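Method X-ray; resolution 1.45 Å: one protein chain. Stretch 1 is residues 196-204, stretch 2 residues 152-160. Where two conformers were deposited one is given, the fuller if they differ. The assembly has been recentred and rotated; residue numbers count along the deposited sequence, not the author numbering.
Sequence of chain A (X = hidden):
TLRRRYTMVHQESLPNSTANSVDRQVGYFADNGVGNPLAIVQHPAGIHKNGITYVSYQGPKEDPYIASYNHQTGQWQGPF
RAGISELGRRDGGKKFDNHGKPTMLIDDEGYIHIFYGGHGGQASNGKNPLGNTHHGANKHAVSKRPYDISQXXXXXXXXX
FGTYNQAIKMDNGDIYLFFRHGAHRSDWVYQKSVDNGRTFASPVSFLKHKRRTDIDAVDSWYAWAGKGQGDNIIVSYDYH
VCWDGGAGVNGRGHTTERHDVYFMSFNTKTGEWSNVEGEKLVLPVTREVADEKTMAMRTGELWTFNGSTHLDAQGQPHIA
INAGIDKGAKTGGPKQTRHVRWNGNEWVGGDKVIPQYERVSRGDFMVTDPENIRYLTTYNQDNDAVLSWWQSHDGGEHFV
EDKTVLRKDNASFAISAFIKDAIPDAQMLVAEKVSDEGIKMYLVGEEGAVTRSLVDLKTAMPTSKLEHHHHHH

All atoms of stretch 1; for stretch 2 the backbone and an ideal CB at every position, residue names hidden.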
# COMPACT_ATOMS: atom_id res chain seq x y z
N ASN A 196 16.84 -14.38 5.13
CA ASN A 196 16.27 -13.43 6.08
C ASN A 196 16.57 -11.99 5.69
O ASN A 196 16.70 -11.12 6.55
CB ASN A 196 16.72 -13.74 7.51
CG ASN A 196 16.27 -15.11 7.97
OD1 ASN A 196 15.25 -15.61 7.52
ND2 ASN A 196 17.06 -15.75 8.82
N GLY A 197 16.64 -11.72 4.40
CA GLY A 197 16.76 -10.35 3.93
C GLY A 197 18.16 -9.80 3.93
O GLY A 197 18.34 -8.60 3.71
N ARG A 198 19.16 -10.65 4.14
CA ARG A 198 20.55 -10.21 4.17
C ARG A 198 21.13 -10.10 2.76
O ARG A 198 22.01 -9.27 2.52
CB ARG A 198 21.38 -11.14 5.05
CG ARG A 198 20.88 -11.21 6.48
CD ARG A 198 21.04 -9.89 7.20
NE ARG A 198 20.37 -9.89 8.50
CZ ARG A 198 20.60 -8.98 9.45
NH1 ARG A 198 21.50 -8.01 9.26
NH2 ARG A 198 19.93 -9.05 10.59
N THR A 199 20.65 -10.92 1.82
CA THR A 199 20.97 -10.76 0.41
C THR A 199 19.73 -11.05 -0.42
O THR A 199 18.89 -11.87 -0.06
CB THR A 199 22.12 -11.66 -0.05
OG1 THR A 199 21.69 -13.01 -0.06
CG2 THR A 199 23.29 -11.57 0.89
N PHE A 200 19.63 -10.33 -1.53
CA PHE A 200 18.50 -10.46 -2.45
C PHE A 200 19.02 -10.82 -3.82
O PHE A 200 20.07 -10.34 -4.25
CB PHE A 200 17.72 -9.15 -2.57
CG PHE A 200 16.78 -8.90 -1.43
CD1 PHE A 200 17.22 -8.28 -0.26
CD2 PHE A 200 15.47 -9.29 -1.51
CE1 PHE A 200 16.34 -8.05 0.79
CE2 PHE A 200 14.59 -9.07 -0.47
CZ PHE A 200 15.03 -8.45 0.69
N ALA A 201 18.27 -11.68 -4.50
CA ALA A 201 18.54 -12.00 -5.89
C ALA A 201 18.14 -10.83 -6.79
O ALA A 201 17.42 -9.91 -6.39
CB ALA A 201 17.80 -13.28 -6.30
N SER A 202 18.57 -10.91 -8.05
CA SER A 202 18.28 -9.84 -8.99
C SER A 202 16.77 -9.73 -9.23
O SER A 202 16.04 -10.73 -9.13
CB SER A 202 18.98 -10.09 -10.32
OG SER A 202 20.39 -9.99 -10.15
N PRO A 203 16.29 -8.53 -9.55
CA PRO A 203 14.86 -8.36 -9.80
C PRO A 203 14.34 -9.25 -10.91
O PRO A 203 14.99 -9.48 -11.93
CB PRO A 203 14.75 -6.88 -10.17
CG PRO A 203 15.91 -6.23 -9.49
CD PRO A 203 17.01 -7.24 -9.56
N VAL A 204 13.10 -9.71 -10.70
CA VAL A 204 12.33 -10.47 -11.67
C VAL A 204 11.14 -9.61 -12.08
O VAL A 204 10.32 -9.22 -11.22
CB VAL A 204 11.83 -11.78 -11.05
CG1 VAL A 204 10.94 -12.55 -12.03
CG2 VAL A 204 12.99 -12.65 -10.62
N UNK A 152 19.05 0.54 14.80
CA UNK A 152 18.92 0.18 13.40
C UNK A 152 20.26 0.23 12.68
O UNK A 152 21.16 0.99 13.06
CB UNK A 152 17.92 1.11 12.71
N UNK A 153 20.39 -0.57 11.64
CA UNK A 153 21.52 -0.48 10.75
C UNK A 153 21.03 -0.54 9.31
O UNK A 153 20.00 -1.14 8.99
CB UNK A 153 22.53 -1.59 11.04
N UNK A 154 21.80 0.11 8.45
CA UNK A 154 21.50 0.14 7.03
C UNK A 154 21.97 -1.14 6.36
O UNK A 154 23.10 -1.61 6.59
CB UNK A 154 22.15 1.36 6.37
N UNK A 155 21.16 -1.70 5.48
CA UNK A 155 21.66 -2.74 4.58
C UNK A 155 21.76 -2.26 3.14
O UNK A 155 22.72 -2.59 2.45
CB UNK A 155 20.75 -3.97 4.65
N UNK A 156 20.85 -1.40 2.76
CA UNK A 156 20.58 -0.99 1.40
C UNK A 156 21.11 -1.98 0.38
O UNK A 156 22.04 -1.66 -0.37
CB UNK A 156 21.18 0.39 1.14
N UNK A 157 20.53 -3.18 0.37
CA UNK A 157 20.98 -4.31 -0.44
C UNK A 157 19.92 -4.70 -1.48
O UNK A 157 19.92 -5.83 -1.99
CB UNK A 157 21.31 -5.51 0.46
N UNK A 158 19.03 -3.77 -1.79
CA UNK A 158 18.03 -3.88 -2.84
C UNK A 158 18.37 -2.80 -3.86
O UNK A 158 19.15 -1.89 -3.60
CB UNK A 158 16.61 -3.73 -2.30
N UNK A 159 17.79 -2.92 -5.06
CA UNK A 159 18.12 -1.90 -6.05
C UNK A 159 17.67 -0.52 -5.55
O UNK A 159 16.60 -0.39 -4.94
CB UNK A 159 17.47 -2.23 -7.40
N UNK A 160 18.45 0.53 -5.80
CA UNK A 160 17.98 1.87 -5.42
C UNK A 160 16.82 2.35 -6.26
O UNK A 160 16.12 3.29 -5.86
CB UNK A 160 19.13 2.88 -5.53

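Position 152 lies in an extended backbone and nothing of stretch 1 comes within 5.5 Å of its CB, so many side chains would suit it; the residue is Trp152, which makes no contact here.

At position 153, also extended, CA-to-CB points toward stretch 1, but nothing of stretch 1 lies within 5.5 Å of the CB. The guanidinium of Arg198 lies farther off. A long acidic side chain would suit best, although a long polar one could also reach. The residue is Glu153. With chi1 p and chi2 t it carries its carboxylate to the edge of the guanidinium, where Arg198 NH1 and Glu153 OE2 stand 3.5 Å apart in a salt bridge whose hydrogen bond is weak. Water 1 bridges the same pair, donating to Glu153 OE2 (2.9 Å) and accepting from Arg198 NH2 (3.0 Å).

Position 154 is out of reach of stretch 1, which sets no preference there; it is Asp154.

The CB of position 155 points toward stretch 1, 5.3 Å from Gly197 O, with the Arg198 side chain nearby. A medium-sized apolar group could fill this space, and a polar one might seek the carbonyl. Leu155 takes the apolar course: its CD1 lies 3.7 Å from Gly197 O and its CD2 4.1 Å from Arg198 NH1.

Position 156 has positive phi (19°), which favours glycine, asparagine or aspartate, and its CB is far from stretch 1. It is Asn156.

The CB of position 157 points toward stretch 1, 4.3 Å from Arg198 O, with Gly197 O farther off. These acceptors call for a donor; a serine or threonine hydroxyl could reach only Arg198 O, whereas the longer amide of asparagine can reach both. In Asn157, chi1 p directs ND2 to Gly197 O (3.0 Å) and, in a weak hydrogen bond, to Arg198 O (2.9 Å). Water 2 donates to Asn157 O (2.9 Å) and accepts from Phe200 N (2.8 Å).

At position 158 the CB points sideways, 5.0 Å from Phe200 CD1. The aromatic ring favours an aliphatic side chain, such as valine, isoleucine or leucine. Ile158 places CG2 over one ring face, 4.0 Å from the centroid of the Phe200 ring, in a CH-pi contact; CG2 is 3.7 Å from Phe200 CD1.

At position 159 CA-to-CB points toward stretch 1, and the CB is 4.8 Å from Pro203 CG. Alanine, valine or threonine would suit. Thr159 sets CG2 4.4 Å from Pro203 CG.

Position 160, with phi -69°, can accept proline among many others; it is Pro160, beyond reach of stretch 1.

Stretch 2, residues 152-160: WEDLNNITP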
# COMPACT_ATOMS: atom_id res chain seq x y z
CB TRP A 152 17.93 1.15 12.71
CG TRP A 152 16.59 0.96 13.33
CD1 TRP A 152 16.13 1.55 14.48
CD2 TRP A 152 15.60 0.06 12.91
NE1 TRP A 152 14.88 1.06 14.78
CE2 TRP A 152 14.53 0.13 13.82
CE3 TRP A 152 15.48 -0.80 11.81
CZ2 TRP A 152 13.39 -0.65 13.70
CZ3 TRP A 152 14.34 -1.57 11.68
CH2 TRP A 152 13.31 -1.48 12.63
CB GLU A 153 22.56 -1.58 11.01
CG GLU A 153 22.06 -2.98 10.77
CD GLU A 153 23.07 -4.05 11.18
OE1 GLU A 153 24.09 -3.69 11.80
OE2 GLU A 153 22.83 -5.24 10.87
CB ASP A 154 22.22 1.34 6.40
CG ASP A 154 21.84 2.65 7.05
OD1 ASP A 154 20.63 2.85 7.31
OD2 ASP A 154 22.73 3.49 7.33
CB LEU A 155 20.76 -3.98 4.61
CG LEU A 155 20.57 -4.64 5.97
CD1 LEU A 155 19.78 -5.93 5.83
CD2 LEU A 155 21.93 -4.92 6.63
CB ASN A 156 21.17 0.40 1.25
CG ASN A 156 20.66 1.34 2.32
OD1 ASN A 156 19.54 1.17 2.81
ND2 ASN A 156 21.47 2.34 2.70
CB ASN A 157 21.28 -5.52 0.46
CG ASN A 157 20.06 -5.97 1.24
OD1 ASN A 157 19.04 -5.30 1.23
ND2 ASN A 157 20.17 -7.08 1.94
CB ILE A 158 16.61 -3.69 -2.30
CG1 ILE A 158 16.46 -2.34 -1.56
CG2 ILE A 158 16.28 -4.84 -1.33
CD1 ILE A 158 15.09 -2.05 -1.06
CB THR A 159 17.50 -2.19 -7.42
OG1 THR A 159 17.85 -1.10 -8.29
CG2 THR A 159 15.97 -2.34 -7.38
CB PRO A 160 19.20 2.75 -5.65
CG PRO A 160 20.01 2.00 -6.68
CD PRO A 160 19.81 0.56 -6.34
O HOH W 1 20.90 -6.83 12.29
O HOH W 2 21.46 -8.23 -1.85
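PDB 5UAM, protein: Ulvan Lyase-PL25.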